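Penicillin-binding protein activator LpoA (Escherichia coli, PDB 6DR3) regulates peptidoglycan synthesis as an outer-membrane lipoprotein essential for penicillin-binding protein 1A, whose transpeptidase activity it stimulates in vitro. Local coordinates at residues R70-L81 against Q105-A116. Residues are numbered along the deposited sequence; the frame is centred on the assembly and turned at random.
Sequences REKTLLAVEIKL and QQARYWQAKIDA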
# COMPACT_ATOMS: atom_id res chain seq x y z
N ARG A 70 -10.10 13.99 8.49
CA ARG A 70 -9.35 12.74 8.44
C ARG A 70 -8.64 12.59 7.10
O ARG A 70 -7.48 12.16 7.06
CB ARG A 70 -10.29 11.56 8.70
CG ARG A 70 -10.57 11.32 10.18
CD ARG A 70 -11.31 10.02 10.44
NE ARG A 70 -12.76 10.15 10.29
CZ ARG A 70 -13.58 10.59 11.24
NH1 ARG A 70 -13.10 10.95 12.43
NH2 ARG A 70 -14.89 10.67 11.01
N GLU A 71 -9.31 12.94 6.01
CA GLU A 71 -8.65 12.92 4.71
C GLU A 71 -7.50 13.91 4.66
O GLU A 71 -6.45 13.63 4.06
CB GLU A 71 -9.67 13.21 3.60
CG GLU A 71 -9.07 13.30 2.20
CD GLU A 71 -8.42 12.00 1.76
OE1 GLU A 71 -8.82 10.93 2.26
OE2 GLU A 71 -7.51 12.06 0.90
N LYS A 72 -7.66 15.08 5.29
CA LYS A 72 -6.58 16.06 5.30
C LYS A 72 -5.34 15.50 5.98
O LYS A 72 -4.22 15.66 5.47
CB LYS A 72 -7.04 17.34 6.01
CG LYS A 72 -5.96 18.43 6.05
CD LYS A 72 -6.38 19.65 6.85
CE LYS A 72 -5.23 20.64 6.95
NZ LYS A 72 -5.56 21.81 7.81
N THR A 73 -5.51 14.84 7.13
CA THR A 73 -4.36 14.30 7.84
C THR A 73 -3.63 13.27 6.99
O THR A 73 -2.40 13.18 7.02
CB THR A 73 -4.79 13.68 9.17
OG1 THR A 73 -5.71 12.60 8.92
CG2 THR A 73 -5.46 14.72 10.06
N LEU A 74 -4.38 12.48 6.21
CA LEU A 74 -3.75 11.48 5.35
C LEU A 74 -3.00 12.15 4.20
O LEU A 74 -1.89 11.74 3.85
CB LEU A 74 -4.80 10.50 4.83
CG LEU A 74 -4.29 9.33 3.98
CD1 LEU A 74 -3.17 8.57 4.68
CD2 LEU A 74 -5.45 8.40 3.65
N LEU A 75 -3.59 13.19 3.61
CA LEU A 75 -2.89 13.94 2.57
C LEU A 75 -1.62 14.58 3.11
O LEU A 75 -0.64 14.72 2.37
CB LEU A 75 -3.81 15.02 1.99
CG LEU A 75 -5.05 14.53 1.23
CD1 LEU A 75 -5.99 15.69 0.96
CD2 LEU A 75 -4.66 13.85 -0.08
N ALA A 76 -1.62 14.96 4.39
CA ALA A 76 -0.41 15.54 4.98
C ALA A 76 0.75 14.55 4.94
O ALA A 76 1.90 14.94 4.71
CB ALA A 76 -0.70 15.98 6.42
N VAL A 77 0.47 13.27 5.18
CA VAL A 77 1.52 12.25 5.13
C VAL A 77 2.04 12.11 3.70
O VAL A 77 3.25 12.09 3.46
CB VAL A 77 0.99 10.91 5.67
CG1 VAL A 77 2.05 9.82 5.53
CG2 VAL A 77 0.56 11.06 7.13
N GLU A 78 1.12 11.98 2.74
CA GLU A 78 1.53 11.79 1.35
C GLU A 78 2.36 12.97 0.85
O GLU A 78 3.31 12.79 0.09
CB GLU A 78 0.29 11.58 0.47
CG GLU A 78 -0.53 10.37 0.88
CD GLU A 78 -1.76 10.17 0.01
OE1 GLU A 78 -2.34 11.17 -0.46
OE2 GLU A 78 -2.16 9.00 -0.21
N ILE A 79 2.01 14.18 1.29
CA ILE A 79 2.78 15.36 0.89
C ILE A 79 4.19 15.29 1.45
O ILE A 79 5.18 15.52 0.74
CB ILE A 79 2.05 16.65 1.32
CG1 ILE A 79 0.81 16.85 0.45
CG2 ILE A 79 2.97 17.87 1.23
CD1 ILE A 79 -0.10 17.98 0.90
N LYS A 80 4.32 14.97 2.74
CA LYS A 80 5.65 14.92 3.35
C LYS A 80 6.51 13.83 2.72
O LYS A 80 7.73 14.00 2.56
CB LYS A 80 5.53 14.70 4.86
CG LYS A 80 5.06 15.94 5.60
CD LYS A 80 5.26 15.83 7.09
CE LYS A 80 4.79 17.10 7.80
NZ LYS A 80 5.54 18.30 7.34
N LEU A 81 5.90 12.70 2.34
CA LEU A 81 6.66 11.68 1.62
C LEU A 81 7.10 12.20 0.26
O LEU A 81 8.23 11.93 -0.18
CB LEU A 81 5.81 10.41 1.47
CG LEU A 81 5.58 9.63 2.77
CD1 LEU A 81 4.52 8.56 2.57
CD2 LEU A 81 6.88 9.01 3.27
N GLN A 105 -8.73 4.61 2.27
CA GLN A 105 -7.80 5.34 3.12
C GLN A 105 -6.82 4.40 3.81
O GLN A 105 -5.63 4.70 3.92
CB GLN A 105 -8.57 6.17 4.16
CG GLN A 105 -9.25 7.40 3.59
CD GLN A 105 -9.96 8.21 4.66
OE1 GLN A 105 -10.52 7.66 5.60
NE2 GLN A 105 -9.94 9.53 4.51
N GLN A 106 -7.30 3.24 4.27
CA GLN A 106 -6.41 2.26 4.87
C GLN A 106 -5.37 1.78 3.87
O GLN A 106 -4.19 1.63 4.21
CB GLN A 106 -7.21 1.08 5.41
CG GLN A 106 -8.08 1.42 6.61
CD GLN A 106 -8.91 0.24 7.08
OE1 GLN A 106 -8.61 -0.91 6.77
NE2 GLN A 106 -9.96 0.53 7.84
N ALA A 107 -5.78 1.53 2.63
CA ALA A 107 -4.82 1.13 1.60
C ALA A 107 -3.76 2.19 1.40
O ALA A 107 -2.57 1.87 1.23
CB ALA A 107 -5.55 0.84 0.29
N ARG A 108 -4.15 3.47 1.42
CA ARG A 108 -3.18 4.55 1.29
C ARG A 108 -2.36 4.72 2.56
O ARG A 108 -1.17 5.07 2.49
CB ARG A 108 -3.90 5.86 0.95
CG ARG A 108 -4.46 5.90 -0.46
CD ARG A 108 -5.51 6.99 -0.59
NE ARG A 108 -5.00 8.30 -0.21
CZ ARG A 108 -5.76 9.34 0.13
NH1 ARG A 108 -7.08 9.22 0.16
NH2 ARG A 108 -5.20 10.50 0.46
N TYR A 109 -2.96 4.49 3.72
CA TYR A 109 -2.20 4.49 4.97
C TYR A 109 -1.06 3.49 4.91
O TYR A 109 0.09 3.82 5.22
CB TYR A 109 -3.13 4.19 6.15
CG TYR A 109 -2.40 3.82 7.42
CD1 TYR A 109 -1.99 4.80 8.32
CD2 TYR A 109 -2.12 2.49 7.72
CE1 TYR A 109 -1.33 4.46 9.48
CE2 TYR A 109 -1.45 2.15 8.88
CZ TYR A 109 -1.05 3.13 9.76
OH TYR A 109 -0.39 2.79 10.92
N TRP A 110 -1.35 2.26 4.51
CA TRP A 110 -0.30 1.24 4.43
C TRP A 110 0.68 1.53 3.30
O TRP A 110 1.87 1.24 3.43
CB TRP A 110 -0.93 -0.14 4.25
CG TRP A 110 -1.68 -0.59 5.47
CD1 TRP A 110 -3.02 -0.74 5.59
CD2 TRP A 110 -1.12 -0.93 6.74
NE1 TRP A 110 -3.34 -1.16 6.86
CE2 TRP A 110 -2.19 -1.29 7.59
CE3 TRP A 110 0.18 -0.97 7.25
CZ2 TRP A 110 -1.99 -1.68 8.91
CZ3 TRP A 110 0.37 -1.36 8.56
CH2 TRP A 110 -0.71 -1.71 9.38
N GLN A 111 0.21 2.11 2.19
CA GLN A 111 1.14 2.51 1.14
C GLN A 111 2.12 3.55 1.66
O GLN A 111 3.31 3.54 1.30
CB GLN A 111 0.39 3.05 -0.07
CG GLN A 111 1.27 3.28 -1.29
CD GLN A 111 1.85 1.99 -1.84
OE1 GLN A 111 1.14 1.00 -2.00
NE2 GLN A 111 3.15 2.00 -2.13
N ALA A 112 1.65 4.47 2.52
CA ALA A 112 2.56 5.44 3.12
C ALA A 112 3.60 4.76 4.00
O ALA A 112 4.77 5.15 4.00
CB ALA A 112 1.76 6.46 3.93
N LYS A 113 3.19 3.72 4.74
CA LYS A 113 4.16 2.98 5.54
C LYS A 113 5.12 2.21 4.65
O LYS A 113 6.32 2.15 4.94
CB LYS A 113 3.43 2.03 6.49
CG LYS A 113 2.46 2.73 7.43
CD LYS A 113 2.32 1.98 8.75
CE LYS A 113 3.51 2.22 9.67
NZ LYS A 113 3.33 1.58 11.00
N ILE A 114 4.62 1.62 3.56
CA ILE A 114 5.50 0.95 2.60
C ILE A 114 6.49 1.94 2.02
O ILE A 114 7.70 1.68 1.97
CB ILE A 114 4.66 0.27 1.50
CG1 ILE A 114 3.83 -0.87 2.10
CG2 ILE A 114 5.56 -0.28 0.39
CD1 ILE A 114 2.72 -1.35 1.20
N ASP A 115 6.00 3.09 1.55
CA ASP A 115 6.88 4.11 1.00
C ASP A 115 7.91 4.58 2.02
O ASP A 115 9.05 4.89 1.65
CB ASP A 115 6.07 5.30 0.48
CG ASP A 115 5.15 4.92 -0.67
OD1 ASP A 115 5.28 3.80 -1.20
OD2 ASP A 115 4.29 5.75 -1.04
N ALA A 116 7.53 4.64 3.30
CA ALA A 116 8.45 5.12 4.32
C ALA A 116 9.64 4.19 4.50
O ALA A 116 10.71 4.64 4.94
CB ALA A 116 7.71 5.29 5.65
O HOH W 1 -0.44 6.76 0.40
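R108 enters as a knob among E71, L74, L75 and E78, joining helices 66-82 and 103-117 of the TPR-like helical array in the LpoA amino-terminal domain. The segment axes run roughly parallel, 25° apart and 10.3 Å at closest approach, with the short helix 86-93 between them in sequence.

The polar part is a salt-bridge network with R108 gripped twice. End-on, its NH1 and NH2 both reach E71 OE2 on the syn side, NH2 at 2.8 Å. Side-on, NE meets E78 OE2 at 2.9 Å and NH2 bonds to E78 OE1; the NE bond is nearly straight (170°), whereas OE1 is approached from above its carboxylate plane. Two carboxylates at its edge thus fix the guanidinium's rotation, and its charge probably offsets theirs. E71 gets there by a bend at chi2 (62°), and its OE1 also accepts Q105 NE2 at 2.9 Å on the anti side.

Apolar contacts complete the interface. L74 CD2 lies over one face of the R108 guanidinium, 3.6 Å above the guanidinium plane and over its centre. Farther along, A112 CB lies 3.7 Å from both V77 CG1 and L81 CD1, while V77 and L81 also touch helix 86-93.

A water donates to both E78 OE2 and the R108 backbone O, the latter at 2.8 Å, tying the carboxylate to the opposing helix a second time.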